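Local coordinates for hypothetical UPF0270 protein PA3463 (PDB 1Y0N) that is of unknown function but belongs to the uncharacterised UPF0270 family and packs two main helices beside a three-stranded antiparallel sheet, at residues D13-L18 with A52-D57; H45-G50 with C63-R68. All coordinates share one frame; numbering follows the deposited sequence.

How the contacts relate
From the N terminus the chain runs through strand 3-4, helix 12-24, helix 36-48 and the hairpin strands 52-56 and 63-67, which complete an antiparallel sheet with 52-56 in the middle. Contact 1 closes a span of 33 residues, bringing the start of helix 12-24 back to the central strand. Contact 2 closes a shorter span of 12 residues, joining the end of helix 36-48 to the edge strand 63-67. Their segments alternate along the sequence, so the two closures cross rather than nest. Their centres lie about 8 Å apart, and they meet directly through hairpin backbone pairing and where Leu-18 packs on Leu-65.

Contact 1. Residues D13-L18 with A52-D57; sequences DTLNNL and AVILFD
Leu-18 of helix 12-24 and Ile-54 of strand 52-56 have the nearest CA atoms of the two segments, 8.7 Å apart, a gap bridged entirely by aliphatic side chains. Ile-54 is the shared partner and uses both branches. Its longer arm ends in CD1, which lies 4.0 Å from CD1 of Leu-15, while its CG2 methyl lies 4.0 Å from CD1 of Leu-18. The two leucines sit three residues apart, about one helical turn, and each side chain lies roughly perpendicular to that of Ile-54, so single methyls meet instead of chains running alongside. Leu-15 starts less directly aimed at the strand; with CG anti to the backbone N (chi1 -180°) its end nevertheless comes in to meet Ile-54. Leu-47 of helix 36-48 touches both Leu-15 and Ile-54, and Leu-10 packs on Leu-18, extending the apolar cluster. At the start of the helix, the two carboxylate oxygens of Glu-11 accept hydrogen bonds from the backbone N of Asp-13 and of Thr-14. No hydrogen bond joins the two segments, and 100 Å² is buried in all. Between them the hold is therefore dispersion and exclusion of water; a directional bond, Asn-16 OD1 to Arg-44, goes to the neighbouring helix.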
loop_
_atom_site.group_PDB
_atom_site.type_symbol
_atom_site.label_atom_id
_atom_site.label_comp_id
_atom_site.label_asym_id
_atom_site.label_seq_id
_atom_site.Cartn_x
_atom_site.Cartn_y
_atom_site.Cartn_z
ATOM N N ASP A 13 12.906 0.361 -1.694
ATOM C CA ASP A 13 12.719 1.748 -2.126
ATOM C C ASP A 13 11.392 2.003 -2.790
ATOM O O ASP A 13 10.829 3.074 -2.614
ATOM C CB ASP A 13 13.826 2.235 -3.087
ATOM C CG ASP A 13 15.151 2.529 -2.367
ATOM O OD1 ASP A 13 15.196 2.539 -1.103
ATOM O OD2 ASP A 13 16.159 2.728 -3.078
ATOM N N THR A 14 10.927 1.073 -3.611
ATOM C CA THR A 14 9.628 1.292 -4.165
ATOM C C THR A 14 8.611 1.279 -3.002
ATOM O O THR A 14 7.757 2.102 -2.994
ATOM C CB THR A 14 9.197 0.391 -5.428
ATOM O OG1 THR A 14 8.486 -0.791 -5.007
ATOM C CG2 THR A 14 10.352 0.021 -6.345
ATOM N N LEU A 15 8.755 0.395 -2.013
ATOM C CA LEU A 15 7.815 0.411 -0.860
ATOM C C LEU A 15 7.811 1.765 -0.116
ATOM O O LEU A 15 6.761 2.258 0.283
ATOM C CB LEU A 15 8.051 -0.744 0.129
ATOM C CG LEU A 15 7.125 -0.828 1.366
ATOM C CD1 LEU A 15 5.607 -0.751 1.038
ATOM C CD2 LEU A 15 7.363 -2.092 2.142
ATOM N N ASN A 16 8.994 2.367 0.050
ATOM C CA ASN A 16 9.105 3.657 0.785
ATOM C C ASN A 16 8.406 4.753 0.087
ATOM O O ASN A 16 7.710 5.540 0.729
ATOM C CB ASN A 16 10.570 4.059 1.067
ATOM C CG ASN A 16 11.267 3.065 1.971
ATOM O OD1 ASN A 16 10.616 2.400 2.780
ATOM N ND2 ASN A 16 12.601 2.923 1.807
ATOM N N ASN A 17 8.590 4.787 -1.238
ATOM C CA ASN A 17 7.929 5.725 -2.125
ATOM C C ASN A 17 6.394 5.525 -2.094
ATOM O O ASN A 17 5.656 6.486 -2.037
ATOM C CB ASN A 17 8.418 5.577 -3.602
ATOM C CG ASN A 17 9.907 5.972 -3.822
ATOM O OD1 ASN A 17 10.450 6.821 -3.128
ATOM N ND2 ASN A 17 10.545 5.346 -4.819
ATOM N N LEU A 18 5.930 4.280 -2.166
ATOM C CA LEU A 18 4.463 3.985 -2.029
ATOM C C LEU A 18 3.908 4.477 -0.651
ATOM O O LEU A 18 2.807 5.024 -0.581
ATOM C CB LEU A 18 4.189 2.456 -2.174
ATOM C CG LEU A 18 4.520 1.636 -3.456
ATOM C CD1 LEU A 18 3.997 0.206 -3.380
ATOM C CD2 LEU A 18 3.924 2.234 -4.663
ATOM N N ALA A 52 -3.992 -1.957 5.533
ATOM C CA ALA A 52 -3.605 -1.363 4.221
ATOM C C ALA A 52 -3.020 -2.502 3.436
ATOM O O ALA A 52 -2.489 -3.431 4.021
ATOM C CB ALA A 52 -2.515 -0.227 4.405
ATOM N N VAL A 53 -3.207 -2.450 2.114
ATOM C CA VAL A 53 -2.724 -3.447 1.197
ATOM C C VAL A 53 -2.100 -2.717 -0.001
ATOM O O VAL A 53 -2.199 -1.458 -0.121
ATOM C CB VAL A 53 -3.884 -4.410 0.687
ATOM C CG1 VAL A 53 -4.568 -5.163 1.882
ATOM C CG2 VAL A 53 -4.933 -3.596 -0.115
ATOM N N ILE A 54 -1.430 -3.497 -0.853
ATOM C CA ILE A 54 -0.846 -2.952 -2.058
ATOM C C ILE A 54 -1.476 -3.604 -3.272
ATOM O O ILE A 54 -1.444 -4.801 -3.402
ATOM C CB ILE A 54 0.673 -3.141 -2.088
ATOM C CG1 ILE A 54 1.256 -2.309 -0.914
ATOM C CG2 ILE A 54 1.239 -2.633 -3.456
ATOM C CD1 ILE A 54 2.523 -2.777 -0.460
ATOM N N LEU A 55 -2.027 -2.770 -4.126
ATOM C CA LEU A 55 -2.582 -3.180 -5.388
ATOM C C LEU A 55 -1.597 -2.968 -6.540
ATOM O O LEU A 55 -0.979 -1.920 -6.675
ATOM C CB LEU A 55 -3.872 -2.403 -5.678
ATOM C CG LEU A 55 -5.120 -2.720 -4.870
ATOM C CD1 LEU A 55 -6.249 -1.956 -5.547
ATOM C CD2 LEU A 55 -5.496 -4.278 -4.821
ATOM N N PHE A 56 -1.493 -3.971 -7.376
ATOM C CA PHE A 56 -0.603 -3.921 -8.532
ATOM C C PHE A 56 -1.359 -4.158 -9.852
ATOM O O PHE A 56 -2.131 -5.090 -9.925
ATOM C CB PHE A 56 0.444 -5.030 -8.424
ATOM C CG PHE A 56 1.394 -5.062 -9.592
ATOM C CD1 PHE A 56 2.295 -3.996 -9.814
ATOM C CD2 PHE A 56 1.344 -6.099 -10.509
ATOM C CE1 PHE A 56 3.195 -4.022 -10.906
ATOM C CE2 PHE A 56 2.247 -6.114 -11.618
ATOM C CZ PHE A 56 3.147 -5.053 -11.793
ATOM N N ASP A 57 -1.108 -3.300 -10.849
ATOM C CA ASP A 57 -1.720 -3.376 -12.180
ATOM C C ASP A 57 -0.706 -3.941 -13.180
ATOM O O ASP A 57 0.253 -3.281 -13.497
ATOM C CB ASP A 57 -2.098 -1.975 -12.652
ATOM C CG ASP A 57 -2.895 -1.972 -13.991
ATOM O OD1 ASP A 57 -3.238 -3.076 -14.515
ATOM O OD2 ASP A 57 -3.197 -0.857 -14.493
#

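Contact 2. Residues H45-G50 with C63-R68; sequences HALRRG and CQLMLR
A Schellman motif ends helix 36-48, and the glycine that completes it, Gly-50, turns its carbonyl to Arg-68 just beyond strand 63-67. Gly-50 has positive phi (65°), and its N bonds to Leu-47 O at 3.1 Å, one of the two bonds back into the last turn that define the motif. In the Arg-68 guanidinium, NE and NH2 both point at the one oxygen, Gly-50 O. NE is 2.7 Å from that oxygen and lies close to the line of the C=O bond; NH2, at 3.0 Å from Gly-50 O, approaches in the carbonyl plane on a lone pair with a more bent N-H...O angle of 137°. Gly-50 O itself lies close to the guanidinium plane, at its edge. The arginine chain extends as far as CD and then bends at chi3 (-73°), which turns the NE edge onto the carbonyl. Deeper in, the methyl ends of Leu-47 and Leu-65 meet, their CD2 atoms 4.0 Å apart. Glu-51 adds a backbone bond to Arg-68 and a salt bridge to Arg-49. The contact thus pairs a buried leucine touch with a polar clamp at the surface, whose two nearly coplanar N-H groups fix the guanidinium's rotation and probably polarise the shared C=O.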
loop_
_atom_site.group_PDB
_atom_site.type_symbol
_atom_site.label_atom_id
_atom_site.label_comp_id
_atom_site.label_asym_id
_atom_site.label_seq_id
_atom_site.Cartn_x
_atom_site.Cartn_y
_atom_site.Cartn_z
ATOM N N HIS A 45 2.782 -0.162 9.931
ATOM C CA HIS A 45 2.054 -0.990 10.918
ATOM C C HIS A 45 0.726 -1.471 10.314
ATOM O O HIS A 45 0.354 -2.636 10.475
ATOM C CB HIS A 45 1.785 -0.180 12.166
ATOM C CG HIS A 45 1.277 -0.990 13.319
ATOM N ND1 HIS A 45 2.002 -2.000 13.895
ATOM C CD2 HIS A 45 0.123 -0.898 14.026
ATOM C CE1 HIS A 45 1.319 -2.507 14.907
ATOM N NE2 HIS A 45 0.166 -1.872 14.990
ATOM N N ALA A 46 0.024 -0.552 9.657
ATOM C CA ALA A 46 -1.255 -0.832 8.981
ATOM C C ALA A 46 -1.020 -1.931 7.918
ATOM O O ALA A 46 -1.837 -2.867 7.796
ATOM C CB ALA A 46 -1.813 0.418 8.356
ATOM N N LEU A 47 0.136 -1.877 7.204
ATOM C CA LEU A 47 0.471 -2.952 6.222
ATOM C C LEU A 47 0.722 -4.287 6.918
ATOM O O LEU A 47 0.208 -5.388 6.468
ATOM C CB LEU A 47 1.734 -2.591 5.393
ATOM C CG LEU A 47 1.585 -1.538 4.299
ATOM C CD1 LEU A 47 3.038 -1.235 3.916
ATOM C CD2 LEU A 47 0.782 -2.213 3.146
ATOM N N ARG A 48 1.479 -4.215 8.029
ATOM C CA ARG A 48 1.681 -5.411 8.871
ATOM C C ARG A 48 0.371 -6.005 9.443
ATOM O O ARG A 48 0.242 -7.236 9.591
ATOM C CB ARG A 48 2.688 -5.186 10.027
ATOM C CG ARG A 48 4.149 -5.004 9.496
ATOM C CD ARG A 48 5.162 -4.920 10.657
ATOM N NE ARG A 48 4.854 -3.841 11.602
ATOM C CZ ARG A 48 5.493 -2.657 11.644
ATOM N NH1 ARG A 48 6.419 -2.350 10.739
ATOM N NH2 ARG A 48 5.162 -1.776 12.588
ATOM N N ARG A 49 -0.570 -5.152 9.789
ATOM C CA ARG A 49 -1.885 -5.640 10.327
ATOM C C ARG A 49 -2.888 -6.053 9.191
ATOM O O ARG A 49 -4.037 -6.492 9.450
ATOM C CB ARG A 49 -2.514 -4.542 11.188
ATOM C CG ARG A 49 -1.760 -4.197 12.528
ATOM C CD ARG A 49 -2.501 -3.152 13.243
ATOM N NE ARG A 49 -3.888 -3.550 13.335
ATOM C CZ ARG A 49 -4.412 -4.361 14.274
ATOM N NH1 ARG A 49 -3.681 -4.770 15.320
ATOM N NH2 ARG A 49 -5.682 -4.723 14.159
ATOM N N GLY A 50 -2.465 -5.893 7.954
ATOM C CA GLY A 50 -3.325 -6.098 6.780
ATOM C C GLY A 50 -4.479 -5.144 6.628
ATOM O O GLY A 50 -5.408 -5.418 5.855
ATOM N N CYS A 63 1.917 0.324 -8.986
ATOM C CA CYS A 63 1.501 -0.092 -7.646
ATOM C C CYS A 63 0.832 1.058 -6.959
ATOM O O CYS A 63 1.146 2.246 -7.214
ATOM C CB CYS A 63 2.705 -0.497 -6.765
ATOM S SG CYS A 63 3.295 -2.187 -6.955
ATOM N N GLN A 64 -0.061 0.717 -6.042
ATOM C CA GLN A 64 -0.559 1.721 -5.110
ATOM C C GLN A 64 -0.949 1.127 -3.722
ATOM O O GLN A 64 -1.552 0.079 -3.634
ATOM C CB GLN A 64 -1.766 2.448 -5.745
ATOM C CG GLN A 64 -2.332 3.556 -4.883
ATOM C CD GLN A 64 -3.139 4.507 -5.679
ATOM O OE1 GLN A 64 -3.949 5.266 -5.141
ATOM N NE2 GLN A 64 -2.929 4.481 -6.992
ATOM N N LEU A 65 -0.586 1.846 -2.665
ATOM C CA LEU A 65 -0.991 1.501 -1.329
ATOM C C LEU A 65 -2.410 2.024 -1.127
ATOM O O LEU A 65 -2.689 3.156 -1.524
ATOM C CB LEU A 65 -0.099 2.187 -0.310
ATOM C CG LEU A 65 0.538 1.223 0.663
ATOM C CD1 LEU A 65 2.038 1.360 0.334
ATOM C CD2 LEU A 65 0.317 1.614 2.075
ATOM N N MET A 66 -3.287 1.180 -0.569
ATOM C CA MET A 66 -4.686 1.550 -0.286
ATOM C C MET A 66 -5.127 0.967 1.071
ATOM O O MET A 66 -4.680 -0.092 1.476
ATOM C CB MET A 66 -5.626 1.044 -1.433
ATOM C CG MET A 66 -5.679 1.969 -2.768
ATOM S SD MET A 66 -6.964 1.402 -3.862
ATOM C CE MET A 66 -8.216 2.419 -3.081
ATOM N N LEU A 67 -6.024 1.647 1.758
ATOM C CA LEU A 67 -6.713 1.056 2.910
ATOM C C LEU A 67 -7.609 -0.098 2.396
ATOM O O LEU A 67 -8.295 0.040 1.391
ATOM C CB LEU A 67 -7.611 2.089 3.625
ATOM C CG LEU A 67 -6.939 3.210 4.443
ATOM C CD1 LEU A 67 -7.955 4.235 5.015
ATOM C CD2 LEU A 67 -6.129 2.563 5.556
ATOM N N ARG A 68 -7.508 -1.236 3.028
ATOM C CA ARG A 68 -8.392 -2.412 2.734
ATOM C C ARG A 68 -9.857 -1.973 2.614
ATOM O O ARG A 68 -10.566 -2.486 1.779
ATOM C CB ARG A 68 -8.277 -3.449 3.867
ATOM C CG ARG A 68 -9.136 -4.738 3.593
ATOM C CD ARG A 68 -9.036 -5.737 4.795
ATOM N NE ARG A 68 -7.714 -6.343 4.765
ATOM C CZ ARG A 68 -7.355 -7.338 3.967
ATOM N NH1 ARG A 68 -8.230 -7.960 3.164
ATOM N NH2 ARG A 68 -6.098 -7.704 3.967
#